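Putative sarcosine dimethylglycine methyltransferase (Galdieria sulphuraria, PDB 2O57) probably transfers methyl groups from S-adenosylmethionine to sarcosine or dimethylglycine. Local coordinates at residues His46-Asp57 / Arg234-Lys244. Sequence-based numbering, arbitrary orientation.
Sequences HVGLYKEPVDQD and RPDSLVHHYSK
Tyr50 lays its ring along helix 235-251, with His240 C over one face and CD2 3.7 Å from His240 CB. Its OH ends 2.6 Å from His241 ND1, a short hydrogen bond made at the edge of the imidazole; either atom could be the donor. With CG anti to the backbone N (chi1 -175°), the His241 ring lies against Val47 and the Tyr50 hydroxyl: Val47 CA sits 3.5 Å from the ring centroid, 5° off the normal, a CH-pi contact. The two methyls of beta-branched Val47 split the work, CG1 packing on His241 CB while CG2 lies against His241 CD2 and near Tyr242 OH. One turn earlier, Ser237 OG donates to Gly48 O (2.9 Å) in the carbonyl plane, on a lone pair, while a water donates to the same OG and accepts from Tyr50 N. Val54 presses CG2 over the centre of the His240 ring, 3.6 Å from its centroid, a second CH-pi contact. Lys244, bent at chi2 and chi3, folds its chain past Val54 CG1 and brings NZ to Asp57 O (2.8 Å) and Val54 O (3.0 Å), gripping the 3-10 segment 54-56 and the residue after it through two backbone carbonyls. The Asp57 carboxylate pairs with Arg65 and takes the Lys51 N-H, and the Arg234 guanidinium, with Leu49 CD2 over one face, bridges to Glu73 of the second subunit. Lysine suits its place by being amphipathic: its methylenes pack on Val54 and Tyr50, and its ammonium ends among carbonyl oxygens whose dipoles probably stabilise the charge.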
ATOM      1  N   HIS A  46      10.169  -6.143  12.009  1.00 12.46           N
ATOM      2  CA  HIS A  46       8.801  -6.445  11.621  1.00 11.97           C
ATOM      3  C   HIS A  46       8.848  -6.855  10.152  1.00 11.17           C
ATOM      4  O   HIS A  46       9.933  -6.821   9.544  1.00 11.26           O
ATOM      5  CB  HIS A  46       7.864  -5.230  11.807  1.00 12.00           C
ATOM      6  CG  HIS A  46       7.920  -4.646  13.188  1.00 12.29           C
ATOM      7  ND1 HIS A  46       8.793  -3.635  13.525  1.00 14.28           N
ATOM      8  CD2 HIS A  46       7.273  -4.985  14.329  1.00 14.33           C
ATOM      9  CE1 HIS A  46       8.653  -3.342  14.808  1.00 13.09           C
ATOM     10  NE2 HIS A  46       7.737  -4.151  15.324  1.00 13.12           N
ATOM     11  N   VAL A  47       7.696  -7.245   9.604  1.00 10.66           N
ATOM     12  CA  VAL A  47       7.657  -7.725   8.215  1.00 10.93           C
ATOM     13  C   VAL A  47       8.276  -6.673   7.303  1.00  9.88           C
ATOM     14  O   VAL A  47       7.923  -5.530   7.388  1.00 10.67           O
ATOM     15  CB  VAL A  47       6.262  -8.147   7.778  1.00 10.38           C
ATOM     16  CG1 VAL A  47       6.259  -8.634   6.327  1.00 10.60           C
ATOM     17  CG2 VAL A  47       5.734  -9.297   8.713  1.00 10.39           C
ATOM     18  N   GLY A  48       9.234  -7.087   6.473  1.00 10.61           N
ATOM     19  CA  GLY A  48      10.041  -6.186   5.681  1.00 10.63           C
ATOM     20  C   GLY A  48       9.511  -5.918   4.276  1.00 10.86           C
ATOM     21  O   GLY A  48       8.672  -6.661   3.764  1.00 11.45           O
ATOM     22  N   LEU A  49      10.034  -4.856   3.672  1.00 10.76           N
ATOM     23  CA  LEU A  49       9.856  -4.593   2.247  1.00 10.87           C
ATOM     24  C   LEU A  49      11.179  -5.021   1.558  1.00 10.13           C
ATOM     25  O   LEU A  49      12.226  -4.401   1.760  1.00 10.96           O
ATOM     26  CB  LEU A  49       9.513  -3.107   2.007  1.00 11.63           C
ATOM     27  CG  LEU A  49       8.190  -2.532   2.571  1.00 10.98           C
ATOM     28  CD1 LEU A  49       8.144  -1.009   2.234  1.00 12.92           C
ATOM     29  CD2 LEU A  49       6.980  -3.314   1.984  1.00 12.00           C
ATOM     30  N   TYR A  50      11.131  -6.118   0.798  1.00  9.77           N
ATOM     31  CA  TYR A  50      12.337  -6.769   0.227  1.00 10.04           C
ATOM     32  C   TYR A  50      12.647  -6.366  -1.228  1.00 11.37           C
ATOM     33  O   TYR A  50      11.743  -6.142  -2.030  1.00 11.49           O
ATOM     34  CB  TYR A  50      12.257  -8.299   0.347  1.00  9.98           C
ATOM     35  CG  TYR A  50      12.356  -8.709   1.801  1.00 10.57           C
ATOM     36  CD1 TYR A  50      13.613  -8.990   2.376  1.00 10.56           C
ATOM     37  CD2 TYR A  50      11.212  -8.789   2.602  1.00  8.79           C
ATOM     38  CE1 TYR A  50      13.748  -9.343   3.729  1.00 12.42           C
ATOM     39  CE2 TYR A  50      11.329  -9.121   3.991  1.00  9.33           C
ATOM     40  CZ  TYR A  50      12.590  -9.409   4.535  1.00 11.97           C
ATOM     41  OH  TYR A  50      12.682  -9.718   5.878  1.00 10.38           O
ATOM     42  N   LYS A  51      13.933  -6.244  -1.541  1.00 11.89           N
ATOM     43  CA  LYS A  51      14.395  -5.856  -2.880  1.00 14.89           C
ATOM     44  C   LYS A  51      14.875  -7.141  -3.555  1.00 14.31           C
ATOM     45  O   LYS A  51      15.614  -7.895  -2.941  1.00 12.90           O
ATOM     46  CB  LYS A  51      15.571  -4.887  -2.730  1.00 13.86           C
ATOM     47  CG  LYS A  51      16.247  -4.454  -4.016  1.00 19.30           C
ATOM     48  CD  LYS A  51      17.281  -3.337  -3.706  1.00 19.47           C
ATOM     49  CE  LYS A  51      18.124  -2.968  -4.952  1.00 27.84           C
ATOM     50  NZ  LYS A  51      19.042  -1.774  -4.697  1.00 28.03           N
ATOM     51  N   GLU A  52      14.469  -7.396  -4.795  1.00 14.82           N
ATOM     52  CA  GLU A  52      15.018  -8.542  -5.570  1.00 16.71           C
ATOM     53  C   GLU A  52      16.468  -8.326  -5.975  1.00 16.86           C
ATOM     54  O   GLU A  52      16.842  -7.184  -6.251  1.00 17.75           O
ATOM     55  CB  GLU A  52      14.185  -8.781  -6.834  1.00 17.51           C
ATOM     56  CG  GLU A  52      12.782  -9.244  -6.500  1.00 21.38           C
ATOM     57  CD  GLU A  52      12.706 -10.751  -6.216  1.00 25.04           C
ATOM     58  OE1 GLU A  52      13.768 -11.424  -6.154  1.00 22.81           O
ATOM     59  OE2 GLU A  52      11.571 -11.252  -6.029  1.00 27.44           O
ATOM     60  N   PRO A  53      17.312  -9.402  -5.984  1.00 16.11           N
ATOM     61  CA  PRO A  53      17.041 -10.787  -5.545  1.00 15.30           C
ATOM     62  C   PRO A  53      16.958 -10.902  -4.020  1.00 14.37           C
ATOM     63  O   PRO A  53      17.898 -10.527  -3.274  1.00 12.96           O
ATOM     64  CB  PRO A  53      18.215 -11.600  -6.116  1.00 15.96           C
ATOM     65  CG  PRO A  53      19.352 -10.571  -6.295  1.00 16.65           C
ATOM     66  CD  PRO A  53      18.686  -9.223  -6.506  1.00 16.77           C
ATOM     67  N   VAL A  54      15.795 -11.351  -3.564  1.00 12.17           N
ATOM     68  CA  VAL A  54      15.469 -11.373  -2.160  1.00 12.44           C
ATOM     69  C   VAL A  54      16.504 -12.188  -1.356  1.00 11.64           C
ATOM     70  O   VAL A  54      16.815 -11.847  -0.216  1.00 10.29           O
ATOM     71  CB  VAL A  54      14.022 -11.889  -1.956  1.00 12.75           C
ATOM     72  CG1 VAL A  54      13.705 -12.041  -0.502  1.00 15.73           C
ATOM     73  CG2 VAL A  54      13.010 -10.929  -2.621  1.00 12.16           C
ATOM     74  N   ASP A  55      17.053 -13.240  -1.956  1.00 12.63           N
ATOM     75  CA  ASP A  55      18.023 -14.091  -1.224  1.00 13.70           C
ATOM     76  C   ASP A  55      19.288 -13.287  -0.852  1.00 14.17           C
ATOM     77  O   ASP A  55      19.937 -13.593   0.160  1.00 14.95           O
ATOM     78  CB  ASP A  55      18.360 -15.351  -2.032  1.00 14.33           C
ATOM     79  CG  ASP A  55      19.314 -15.066  -3.152  1.00 16.04           C
ATOM     80  OD1 ASP A  55      18.872 -14.595  -4.215  1.00 19.12           O
ATOM     81  OD2 ASP A  55      20.524 -15.288  -2.953  1.00 21.47           O
ATOM     82  N   GLN A  56      19.583 -12.226  -1.618  1.00 14.44           N
ATOM     83  CA  GLN A  56      20.728 -11.323  -1.360  1.00 16.20           C
ATOM     84  C   GLN A  56      20.426 -10.147  -0.414  1.00 16.30           C
ATOM     85  O   GLN A  56      21.358  -9.468   0.070  1.00 16.46           O
ATOM     86  CB  GLN A  56      21.264 -10.729  -2.665  1.00 16.51           C
ATOM     87  CG  GLN A  56      21.848 -11.711  -3.647  1.00 21.88           C
ATOM     88  CD  GLN A  56      22.961 -12.509  -3.029  1.00 28.15           C
ATOM     89  OE1 GLN A  56      23.950 -11.955  -2.545  1.00 31.42           O
ATOM     90  NE2 GLN A  56      22.793 -13.816  -3.005  1.00 29.58           N
ATOM     91  N   ASP A  57      19.140  -9.895  -0.178  1.00 14.75           N
ATOM     92  CA  ASP A  57      18.705  -8.765   0.640  1.00 14.32           C
ATOM     93  C   ASP A  57      18.845  -9.122   2.122  1.00 14.57           C
ATOM     94  O   ASP A  57      18.965 -10.281   2.475  1.00 15.21           O
ATOM     95  CB  ASP A  57      17.259  -8.395   0.277  1.00 14.17           C
ATOM     96  CG  ASP A  57      16.888  -6.964   0.671  1.00 13.38           C
ATOM     97  OD1 ASP A  57      17.773  -6.153   0.960  1.00 13.00           O
ATOM     98  OD2 ASP A  57      15.690  -6.646   0.667  1.00 11.33           O
ATOM     99  N   ARG A 234       0.285  -6.804   1.059  1.00  9.97           N
ATOM    100  CA  ARG A 234       1.553  -7.201   0.470  1.00 10.01           C
ATOM    101  C   ARG A 234       1.801  -8.670   0.770  1.00 10.76           C
ATOM    102  O   ARG A 234       2.617  -8.967   1.660  1.00 11.97           O
ATOM    103  CB  ARG A 234       2.677  -6.352   1.048  1.00  9.18           C
ATOM    104  CG  ARG A 234       2.531  -4.842   0.722  1.00  9.39           C
ATOM    105  CD  ARG A 234       3.637  -4.056   1.409  1.00 12.26           C
ATOM    106  NE  ARG A 234       3.474  -2.602   1.315  1.00 13.51           N
ATOM    107  CZ  ARG A 234       4.048  -1.863   0.374  1.00 21.76           C
ATOM    108  NH1 ARG A 234       4.827  -2.429  -0.576  1.00 19.25           N
ATOM    109  NH2 ARG A 234       3.869  -0.543   0.404  1.00 20.18           N
ATOM    110  N   PRO A 235       1.120  -9.590   0.038  1.00 10.45           N
ATOM    111  CA  PRO A 235       1.431 -11.019   0.280  1.00 10.64           C
ATOM    112  C   PRO A 235       2.861 -11.377  -0.162  1.00 10.60           C
ATOM    113  O   PRO A 235       3.459 -12.307   0.395  1.00 10.45           O
ATOM    114  CB  PRO A 235       0.368 -11.767  -0.534  1.00 10.08           C
ATOM    115  CG  PRO A 235      -0.044 -10.780  -1.621  1.00 11.91           C
ATOM    116  CD  PRO A 235       0.057  -9.413  -0.988  1.00  8.79           C
ATOM    117  N   ASP A 236       3.439 -10.611  -1.095  1.00  9.94           N
ATOM    118  CA  ASP A 236       4.851 -10.781  -1.416  1.00  9.97           C
ATOM    119  C   ASP A 236       5.791 -10.572  -0.228  1.00  9.92           C
ATOM    120  O   ASP A 236       6.674 -11.383  -0.015  1.00 10.18           O
ATOM    121  CB  ASP A 236       5.302 -10.003  -2.686  1.00  9.58           C
ATOM    122  CG  ASP A 236       5.159  -8.471  -2.572  1.00 12.92           C
ATOM    123  OD1 ASP A 236       4.597  -7.903  -1.580  1.00 12.17           O
ATOM    124  OD2 ASP A 236       5.614  -7.830  -3.550  1.00 12.94           O
ATOM    125  N   SER A 237       5.603  -9.494   0.527  1.00 10.44           N
ATOM    126  CA  SER A 237       6.365  -9.233   1.737  1.00 11.13           C
ATOM    127  C   SER A 237       6.207 -10.361   2.766  1.00 11.58           C
ATOM    128  O   SER A 237       7.195 -10.770   3.386  1.00 12.51           O
ATOM    129  CB  SER A 237       5.993  -7.872   2.359  1.00 10.27           C
ATOM    130  OG  SER A 237       6.685  -6.811   1.678  1.00 13.55           O
ATOM    131  N   LEU A 238       4.974 -10.827   2.968  1.00 11.22           N
ATOM    132  CA  LEU A 238       4.702 -11.912   3.901  1.00 10.80           C
ATOM    133  C   LEU A 238       5.549 -13.149   3.552  1.00 11.36           C
ATOM    134  O   LEU A 238       6.273 -13.686   4.430  1.00  9.57           O
ATOM    135  CB  LEU A 238       3.225 -12.272   3.883  1.00 10.83           C
ATOM    136  CG  LEU A 238       2.822 -13.280   4.976  1.00 15.69           C
ATOM    137  CD1 LEU A 238       2.414 -12.538   6.191  1.00 17.79           C
ATOM    138  CD2 LEU A 238       1.664 -14.137   4.469  1.00 16.04           C
ATOM    139  N   VAL A 239       5.480 -13.566   2.284  1.00 10.77           N
ATOM    140  CA  VAL A 239       6.253 -14.724   1.769  1.00 11.46           C
ATOM    141  C   VAL A 239       7.760 -14.504   1.885  1.00 11.33           C
ATOM    142  O   VAL A 239       8.471 -15.371   2.433  1.00 11.45           O
ATOM    143  CB  VAL A 239       5.850 -15.093   0.314  1.00 11.00           C
ATOM    144  CG1 VAL A 239       6.842 -16.129  -0.307  1.00 11.90           C
ATOM    145  CG2 VAL A 239       4.436 -15.604   0.316  1.00 12.04           C
ATOM    146  N   HIS A 240       8.248 -13.345   1.430  1.00 11.34           N
ATOM    147  CA  HIS A 240       9.689 -13.108   1.456  1.00 11.58           C
ATOM    148  C   HIS A 240      10.185 -13.056   2.893  1.00 11.72           C
ATOM    149  O   HIS A 240      11.236 -13.615   3.196  1.00 10.05           O
ATOM    150  CB  HIS A 240      10.042 -11.784   0.807  1.00 11.01           C
ATOM    151  CG  HIS A 240       9.762 -11.750  -0.661  1.00 14.22           C
ATOM    152  ND1 HIS A 240       9.366 -10.604  -1.315  1.00 16.97           N
ATOM    153  CD2 HIS A 240       9.825 -12.723  -1.600  1.00 12.78           C
ATOM    154  CE1 HIS A 240       9.199 -10.869  -2.600  1.00 15.50           C
ATOM    155  NE2 HIS A 240       9.457 -12.148  -2.798  1.00 14.70           N
ATOM    156  N   HIS A 241       9.456 -12.332   3.733  1.00 10.42           N
ATOM    157  CA  HIS A 241       9.914 -12.079   5.100  1.00 10.63           C
ATOM    158  C   HIS A 241      10.015 -13.376   5.898  1.00 11.54           C
ATOM    159  O   HIS A 241      11.040 -13.636   6.517  1.00 11.20           O
ATOM    160  CB  HIS A 241       8.951 -11.162   5.823  1.00 10.49           C
ATOM    161  CG  HIS A 241       9.426 -10.766   7.181  1.00 10.37           C
ATOM    162  ND1 HIS A 241      10.549  -9.981   7.379  1.00  9.37           N
ATOM    163  CD2 HIS A 241       8.950 -11.082   8.408  1.00 10.61           C
ATOM    164  CE1 HIS A 241      10.711  -9.791   8.678  1.00 11.80           C
ATOM    165  NE2 HIS A 241       9.752 -10.448   9.322  1.00 11.05           N
ATOM    166  N   TYR A 242       8.955 -14.179   5.872  1.00 11.35           N
ATOM    167  CA  TYR A 242       8.981 -15.423   6.615  1.00 11.71           C
ATOM    168  C   TYR A 242       9.939 -16.468   6.040  1.00 11.25           C
ATOM    169  O   TYR A 242      10.576 -17.179   6.821  1.00  8.47           O
ATOM    170  CB  TYR A 242       7.572 -15.939   6.853  1.00 12.60           C
ATOM    171  CG  TYR A 242       6.866 -15.060   7.855  1.00 16.87           C
ATOM    172  CD1 TYR A 242       7.452 -14.799   9.111  1.00 17.72           C
ATOM    173  CD2 TYR A 242       5.662 -14.454   7.556  1.00 16.49           C
ATOM    174  CE1 TYR A 242       6.826 -13.971  10.043  1.00 20.95           C
ATOM    175  CE2 TYR A 242       5.020 -13.612   8.505  1.00 18.10           C
ATOM    176  CZ  TYR A 242       5.598 -13.389   9.715  1.00 18.34           C
ATOM    177  OH  TYR A 242       4.960 -12.588  10.626  1.00 20.53           O
ATOM    178  N   SER A 243      10.119 -16.469   4.706  1.00 10.52           N
ATOM    179  CA  SER A 243      11.170 -17.290   4.070  1.00 11.28           C
ATOM    180  C   SER A 243      12.585 -16.874   4.546  1.00 10.99           C
ATOM    181  O   SER A 243      13.430 -17.735   4.887  1.00  9.62           O
ATOM    182  CB  SER A 243      11.086 -17.175   2.521  1.00 12.25           C
ATOM    183  OG  SER A 243       9.846 -17.692   2.071  1.00 13.76           O
ATOM    184  N   LYS A 244      12.858 -15.561   4.570  1.00 10.22           N
ATOM    185  CA  LYS A 244      14.161 -15.081   5.057  1.00  9.81           C
ATOM    186  C   LYS A 244      14.367 -15.363   6.558  1.00 10.62           C
ATOM    187  O   LYS A 244      15.469 -15.747   6.987  1.00 10.56           O
ATOM    188  CB  LYS A 244      14.299 -13.575   4.814  1.00  9.95           C
ATOM    189  CG  LYS A 244      14.239 -13.163   3.314  1.00 11.96           C
ATOM    190  CD  LYS A 244      15.506 -13.472   2.602  1.00 12.94           C
ATOM    191  CE  LYS A 244      16.614 -12.568   3.081  1.00 14.36           C
ATOM    192  NZ  LYS A 244      17.881 -12.840   2.384  1.00 15.14           N
TER
HETATM  193  O   HOH W   1       8.795  -7.531  -0.219  1.00 19.09           O